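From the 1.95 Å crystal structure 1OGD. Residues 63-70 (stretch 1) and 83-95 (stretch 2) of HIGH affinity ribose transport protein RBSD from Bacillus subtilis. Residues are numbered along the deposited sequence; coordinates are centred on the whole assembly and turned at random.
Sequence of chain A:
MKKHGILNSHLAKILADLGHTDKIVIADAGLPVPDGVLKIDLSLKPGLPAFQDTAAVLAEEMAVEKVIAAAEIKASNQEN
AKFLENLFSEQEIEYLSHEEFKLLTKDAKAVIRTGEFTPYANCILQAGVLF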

ATOM      1  N   ALA A  63      29.906  14.172   2.890  1.00 32.68           N
ATOM      2  CA  ALA A  63      31.249  13.969   2.370  1.00 33.16           C
ATOM      3  C   ALA A  63      31.124  13.734   0.860  1.00 34.00           C
ATOM      4  O   ALA A  63      30.629  12.694   0.420  1.00 34.66           O
ATOM      5  CB  ALA A  63      31.896  12.764   3.037  1.00 32.13           C
ATOM      6  N   VAL A  64      31.571  14.706   0.071  1.00 33.19           N
ATOM      7  CA  VAL A  64      31.498  14.619  -1.386  1.00 32.85           C
ATOM      8  C   VAL A  64      32.850  14.280  -2.011  1.00 34.54           C
ATOM      9  O   VAL A  64      33.845  14.952  -1.735  1.00 33.88           O
ATOM     10  CB  VAL A  64      31.013  15.955  -1.980  1.00 32.09           C
ATOM     11  CG1 VAL A  64      30.861  15.830  -3.485  1.00 31.92           C
ATOM     12  CG2 VAL A  64      29.695  16.375  -1.319  1.00 29.77           C
ATOM     13  N   GLU A  65      32.892  13.245  -2.848  1.00 33.86           N
ATOM     14  CA  GLU A  65      34.145  12.873  -3.501  1.00 36.14           C
ATOM     15  C   GLU A  65      34.194  13.295  -4.964  1.00 36.09           C
ATOM     16  O   GLU A  65      35.255  13.275  -5.584  1.00 37.10           O
ATOM     17  CB  GLU A  65      34.400  11.364  -3.407  1.00 36.62           C
ATOM     18  CG  GLU A  65      33.352  10.488  -4.070  1.00 40.82           C
ATOM     19  CD  GLU A  65      33.820   9.049  -4.244  1.00 41.75           C
ATOM     20  OE1 GLU A  65      34.692   8.604  -3.464  1.00 40.70           O
ATOM     21  OE2 GLU A  65      33.308   8.358  -5.154  1.00 41.57           O
ATOM     22  N   LYS A  66      33.051  13.686  -5.518  1.00 36.69           N
ATOM     23  CA  LYS A  66      33.001  14.103  -6.915  1.00 35.54           C
ATOM     24  C   LYS A  66      31.731  14.892  -7.202  1.00 36.26           C
ATOM     25  O   LYS A  66      30.653  14.552  -6.708  1.00 35.71           O
ATOM     26  CB  LYS A  66      33.067  12.878  -7.827  1.00 36.85           C
ATOM     27  CG  LYS A  66      33.053  13.189  -9.312  1.00 38.82           C
ATOM     28  CD  LYS A  66      33.083  11.899 -10.116  1.00 41.97           C
ATOM     29  CE  LYS A  66      33.053  12.166 -11.610  1.00 44.11           C
ATOM     30  NZ  LYS A  66      33.041  10.899 -12.396  1.00 43.76           N
ATOM     31  N   VAL A  67      31.870  15.948  -7.995  1.00 34.69           N
ATOM     32  CA  VAL A  67      30.744  16.796  -8.359  1.00 35.16           C
ATOM     33  C   VAL A  67      30.562  16.711  -9.867  1.00 36.92           C
ATOM     34  O   VAL A  67      31.538  16.614 -10.613  1.00 37.78           O
ATOM     35  CB  VAL A  67      30.997  18.268  -7.972  1.00 36.25           C
ATOM     36  CG1 VAL A  67      29.745  19.092  -8.223  1.00 35.13           C
ATOM     37  CG2 VAL A  67      31.418  18.362  -6.508  1.00 35.17           C
ATOM     38  N   ILE A  68      29.311  16.739 -10.315  1.00 36.24           N
ATOM     39  CA  ILE A  68      29.013  16.662 -11.739  1.00 35.55           C
ATOM     40  C   ILE A  68      28.033  17.762 -12.112  1.00 35.45           C
ATOM     41  O   ILE A  68      26.982  17.907 -11.488  1.00 35.13           O
ATOM     42  CB  ILE A  68      28.404  15.290 -12.105  1.00 35.49           C
ATOM     43  CG1 ILE A  68      29.349  14.175 -11.660  1.00 34.99           C
ATOM     44  CG2 ILE A  68      28.168  15.200 -13.606  1.00 34.66           C
ATOM     45  CD1 ILE A  68      28.787  12.783 -11.831  1.00 36.10           C
ATOM     46  N   ALA A  69      28.393  18.549 -13.118  1.00 35.35           N
ATOM     47  CA  ALA A  69      27.545  19.637 -13.588  1.00 35.30           C
ATOM     48  C   ALA A  69      27.528  19.617 -15.112  1.00 35.17           C
ATOM     49  O   ALA A  69      28.304  18.898 -15.734  1.00 35.43           O
ATOM     50  CB  ALA A  69      28.076  20.974 -13.082  1.00 33.85           C
ATOM     51  N   ALA A  70      26.636  20.393 -15.712  1.00 36.36           N
ATOM     52  CA  ALA A  70      26.550  20.448 -17.166  1.00 37.58           C
ATOM     53  C   ALA A  70      27.519  21.509 -17.682  1.00 38.55           C
ATOM     54  O   ALA A  70      27.628  22.591 -17.103  1.00 37.93           O
ATOM     55  CB  ALA A  70      25.124  20.779 -17.602  1.00 36.25           C
ATOM     56  N   PHE A  83      31.258  29.501  -8.262  1.00 49.44           N
ATOM     57  CA  PHE A  83      30.903  29.125  -6.903  1.00 48.18           C
ATOM     58  C   PHE A  83      31.264  27.659  -6.680  1.00 47.21           C
ATOM     59  O   PHE A  83      31.925  27.316  -5.701  1.00 46.04           O
ATOM     60  CB  PHE A  83      29.406  29.321  -6.682  1.00 48.48           C
ATOM     61  CG  PHE A  83      28.952  28.974  -5.300  1.00 49.27           C
ATOM     62  CD1 PHE A  83      29.017  29.911  -4.278  1.00 49.21           C
ATOM     63  CD2 PHE A  83      28.464  27.702  -5.016  1.00 50.43           C
ATOM     64  CE1 PHE A  83      28.602  29.591  -2.991  1.00 49.49           C
ATOM     65  CE2 PHE A  83      28.048  27.370  -3.733  1.00 49.95           C
ATOM     66  CZ  PHE A  83      28.117  28.317  -2.718  1.00 50.70           C
ATOM     67  N   LEU A  84      30.827  26.805  -7.602  1.00 47.33           N
ATOM     68  CA  LEU A  84      31.094  25.371  -7.533  1.00 47.27           C
ATOM     69  C   LEU A  84      32.582  25.046  -7.492  1.00 48.53           C
ATOM     70  O   LEU A  84      33.031  24.269  -6.647  1.00 46.67           O
ATOM     71  CB  LEU A  84      30.465  24.654  -8.728  1.00 47.53           C
ATOM     72  CG  LEU A  84      28.953  24.436  -8.705  1.00 48.67           C
ATOM     73  CD1 LEU A  84      28.527  23.704  -9.975  1.00 48.10           C
ATOM     74  CD2 LEU A  84      28.575  23.630  -7.468  1.00 48.18           C
ATOM     75  N   GLU A  85      33.336  25.627  -8.422  1.00 50.29           N
ATOM     76  CA  GLU A  85      34.779  25.407  -8.496  1.00 52.39           C
ATOM     77  C   GLU A  85      35.425  25.788  -7.167  1.00 51.65           C
ATOM     78  O   GLU A  85      36.276  25.068  -6.648  1.00 51.68           O
ATOM     79  CB  GLU A  85      35.383  26.252  -9.620  1.00 55.39           C
ATOM     80  CG  GLU A  85      34.940  25.864 -11.028  1.00 60.74           C
ATOM     81  CD  GLU A  85      35.626  24.608 -11.537  1.00 64.22           C
ATOM     82  OE1 GLU A  85      36.875  24.594 -11.592  1.00 65.86           O
ATOM     83  OE2 GLU A  85      34.922  23.637 -11.888  1.00 66.63           O
ATOM     84  N   ASN A  86      35.003  26.925  -6.623  1.00 51.55           N
ATOM     85  CA  ASN A  86      35.525  27.431  -5.358  1.00 51.74           C
ATOM     86  C   ASN A  86      35.089  26.593  -4.163  1.00 50.79           C
ATOM     87  O   ASN A  86      35.901  26.285  -3.291  1.00 50.80           O
ATOM     88  CB  ASN A  86      35.078  28.881  -5.154  1.00 54.06           C
ATOM     89  CG  ASN A  86      35.734  29.840  -6.136  1.00 57.19           C
ATOM     90  OD1 ASN A  86      35.281  30.974  -6.310  1.00 59.60           O
ATOM     91  ND2 ASN A  86      36.814  29.393  -6.774  1.00 56.94           N
ATOM     92  N   LEU A  87      33.809  26.228  -4.120  1.00 49.27           N
ATOM     93  CA  LEU A  87      33.283  25.429  -3.018  1.00 47.25           C
ATOM     94  C   LEU A  87      33.880  24.025  -2.987  1.00 46.43           C
ATOM     95  O   LEU A  87      34.246  23.527  -1.925  1.00 45.66           O
ATOM     96  CB  LEU A  87      31.751  25.341  -3.100  1.00 47.37           C
ATOM     97  CG  LEU A  87      31.043  24.455  -2.062  1.00 47.18           C
ATOM     98  CD1 LEU A  87      31.393  24.920  -0.657  1.00 47.28           C
ATOM     99  CD2 LEU A  87      29.538  24.507  -2.277  1.00 45.22           C
ATOM    100  N   PHE A  88      33.986  23.386  -4.146  1.00 46.25           N
ATOM    101  CA  PHE A  88      34.541  22.040  -4.192  1.00 48.74           C
ATOM    102  C   PHE A  88      35.960  22.001  -4.752  1.00 51.48           C
ATOM    103  O   PHE A  88      36.243  21.331  -5.749  1.00 51.74           O
ATOM    104  CB  PHE A  88      33.608  21.119  -4.985  1.00 46.31           C
ATOM    105  CG  PHE A  88      32.241  20.982  -4.369  1.00 44.42           C
ATOM    106  CD1 PHE A  88      31.174  21.747  -4.824  1.00 43.17           C
ATOM    107  CD2 PHE A  88      32.035  20.119  -3.295  1.00 43.21           C
ATOM    108  CE1 PHE A  88      29.921  21.657  -4.218  1.00 43.23           C
ATOM    109  CE2 PHE A  88      30.784  20.022  -2.681  1.00 42.99           C
ATOM    110  CZ  PHE A  88      29.726  20.793  -3.143  1.00 42.78           C
ATOM    111  N   SER A  89      36.851  22.718  -4.071  1.00 54.84           N
ATOM    112  CA  SER A  89      38.261  22.820  -4.439  1.00 57.80           C
ATOM    113  C   SER A  89      38.971  21.474  -4.512  1.00 58.85           C
ATOM    114  O   SER A  89      39.603  21.156  -5.517  1.00 60.02           O
ATOM    115  CB  SER A  89      38.995  23.704  -3.430  1.00 57.47           C
ATOM    116  OG  SER A  89      38.351  24.956  -3.287  1.00 60.57           O
ATOM    117  N   GLU A  90      38.870  20.691  -3.442  1.00 61.08           N
ATOM    118  CA  GLU A  90      39.528  19.389  -3.377  1.00 63.11           C
ATOM    119  C   GLU A  90      38.845  18.289  -4.179  1.00 62.39           C
ATOM    120  O   GLU A  90      39.504  17.371  -4.666  1.00 62.55           O
ATOM    121  CB  GLU A  90      39.655  18.933  -1.922  1.00 66.19           C
ATOM    122  CG  GLU A  90      40.457  19.879  -1.042  1.00 71.02           C
ATOM    123  CD  GLU A  90      40.819  19.260   0.297  1.00 74.12           C
ATOM    124  OE1 GLU A  90      39.899  18.820   1.023  1.00 75.01           O
ATOM    125  OE2 GLU A  90      42.027  19.214   0.621  1.00 75.93           O
ATOM    126  N   GLN A  91      37.528  18.377  -4.315  1.00 61.60           N
ATOM    127  CA  GLN A  91      36.779  17.372  -5.052  1.00 60.82           C
ATOM    128  C   GLN A  91      37.009  17.455  -6.553  1.00 60.30           C
ATOM    129  O   GLN A  91      37.423  18.489  -7.082  1.00 60.33           O
ATOM    130  CB  GLN A  91      35.279  17.508  -4.775  1.00 60.80           C
ATOM    131  CG  GLN A  91      34.872  17.209  -3.347  1.00 61.40           C
ATOM    132  CD  GLN A  91      35.454  18.192  -2.356  1.00 61.94           C
ATOM    133  OE1 GLN A  91      35.209  19.398  -2.440  1.00 61.91           O
ATOM    134  NE2 GLN A  91      36.229  17.682  -1.406  1.00 62.46           N
ATOM    135  N   GLU A  92      36.732  16.345  -7.227  1.00 59.30           N
ATOM    136  CA  GLU A  92      36.866  16.250  -8.673  1.00 58.26           C
ATOM    137  C   GLU A  92      35.581  16.767  -9.320  1.00 56.67           C
ATOM    138  O   GLU A  92      34.492  16.268  -9.035  1.00 54.99           O
ATOM    139  CB  GLU A  92      37.092  14.794  -9.075  1.00 59.15           C
ATOM    140  CG  GLU A  92      37.021  14.545 -10.568  1.00 62.01           C
ATOM    141  CD  GLU A  92      37.037  13.071 -10.904  1.00 63.81           C
ATOM    142  OE1 GLU A  92      36.969  12.734 -12.105  1.00 65.57           O
ATOM    143  OE2 GLU A  92      37.115  12.249  -9.964  1.00 65.29           O
ATOM    144  N   ILE A  93      35.707  17.767 -10.183  1.00 54.68           N
ATOM    145  CA  ILE A  93      34.543  18.326 -10.855  1.00 53.25           C
ATOM    146  C   ILE A  93      34.510  17.896 -12.316  1.00 52.73           C
ATOM    147  O   ILE A  93      35.403  18.228 -13.093  1.00 53.97           O
ATOM    148  CB  ILE A  93      34.541  19.862 -10.781  1.00 52.63           C
ATOM    149  CG1 ILE A  93      34.516  20.302  -9.317  1.00 52.68           C
ATOM    150  CG2 ILE A  93      33.331  20.421 -11.510  1.00 52.63           C
ATOM    151  CD1 ILE A  93      34.525  21.802  -9.127  1.00 53.08           C
ATOM    152  N   GLU A  94      33.472  17.152 -12.679  1.00 51.26           N
ATOM    153  CA  GLU A  94      33.314  16.665 -14.040  1.00 49.77           C
ATOM    154  C   GLU A  94      32.148  17.363 -14.745  1.00 48.93           C
ATOM    155  O   GLU A  94      31.082  17.564 -14.157  1.00 46.73           O
ATOM    156  CB  GLU A  94      33.096  15.150 -14.018  1.00 49.89           C
ATOM    157  CG  GLU A  94      32.799  14.535 -15.371  1.00 54.39           C
ATOM    158  CD  GLU A  94      32.631  13.028 -15.301  1.00 56.31           C
ATOM    159  OE1 GLU A  94      31.886  12.554 -14.418  1.00 58.52           O
ATOM    160  OE2 GLU A  94      33.234  12.316 -16.130  1.00 58.18           O
ATOM    161  N   TYR A  95      32.365  17.743 -16.003  1.00 47.69           N
ATOM    162  CA  TYR A  95      31.338  18.409 -16.794  1.00 46.13           C
ATOM    163  C   TYR A  95      30.865  17.531 -17.938  1.00 46.72           C
ATOM    164  O   TYR A  95      31.664  16.867 -18.597  1.00 47.53           O
ATOM    165  CB  TYR A  95      31.858  19.727 -17.370  1.00 45.17           C
ATOM    166  CG  TYR A  95      32.136  20.777 -16.329  1.00 43.70           C
ATOM    167  CD1 TYR A  95      33.353  20.811 -15.653  1.00 43.51           C
ATOM    168  CD2 TYR A  95      31.173  21.724 -16.003  1.00 42.91           C
ATOM    169  CE1 TYR A  95      33.602  21.767 -14.672  1.00 43.80           C
ATOM    170  CE2 TYR A  95      31.407  22.681 -15.027  1.00 43.42           C
ATOM    171  CZ  TYR A  95      32.623  22.698 -14.364  1.00 43.69           C
ATOM    172  OH  TYR A  95      32.852  23.645 -13.393  1.00 44.32           O
TER

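Two parallel strands, one running through Val-67 to Ala-70 and the other through Glu-92 to Tyr-95, carry this contact, and the backbone sets its register. Val-67 faces Glu-92 and Glu-94 with both its polar groups: Val-67 N donates to Glu-92 O at 2.8 Å, and Val-67 O accepts from Glu-94 N at 2.9 Å. Glu-94 O then accepts from Ala-69 N at 3.0 Å. All three bonds are nearly straight. Between them, CA-H groups approach the same carbonyls, as where Ile-68 CA lies 3.3 Å from Glu-94 O.

The two faces of the sheet follow different rules. On that of Lys-66, Glu-92, Ile-68 and Glu-94, charge is paired along the diagonal: the all-t chain of Lys-66 extends until NZ meets Glu-94 OE1 at 2.9 Å in a salt bridge, while Glu-92 OE1 stays 4.3 Å from Lys-66 NZ, too far for a salt bridge, though the opposite charges still attract.

On the face of Val-67, Ile-93, Ala-69 and Tyr-95 the side-chain contacts across the stretches are apolar. Buried Val-67 puts CG2 over the ring of Phe-88, 3.8 Å from its centroid, just past the helix end. Small Ala-69 fits beside both Leu-84 and Tyr-95, its CB 4.2 Å from Leu-84 CD1 and from Tyr-95 CE2. Tyr-95 keeps its polar end satisfied within its own stretch, OH donating to Glu-85 OE2 at 2.6 Å.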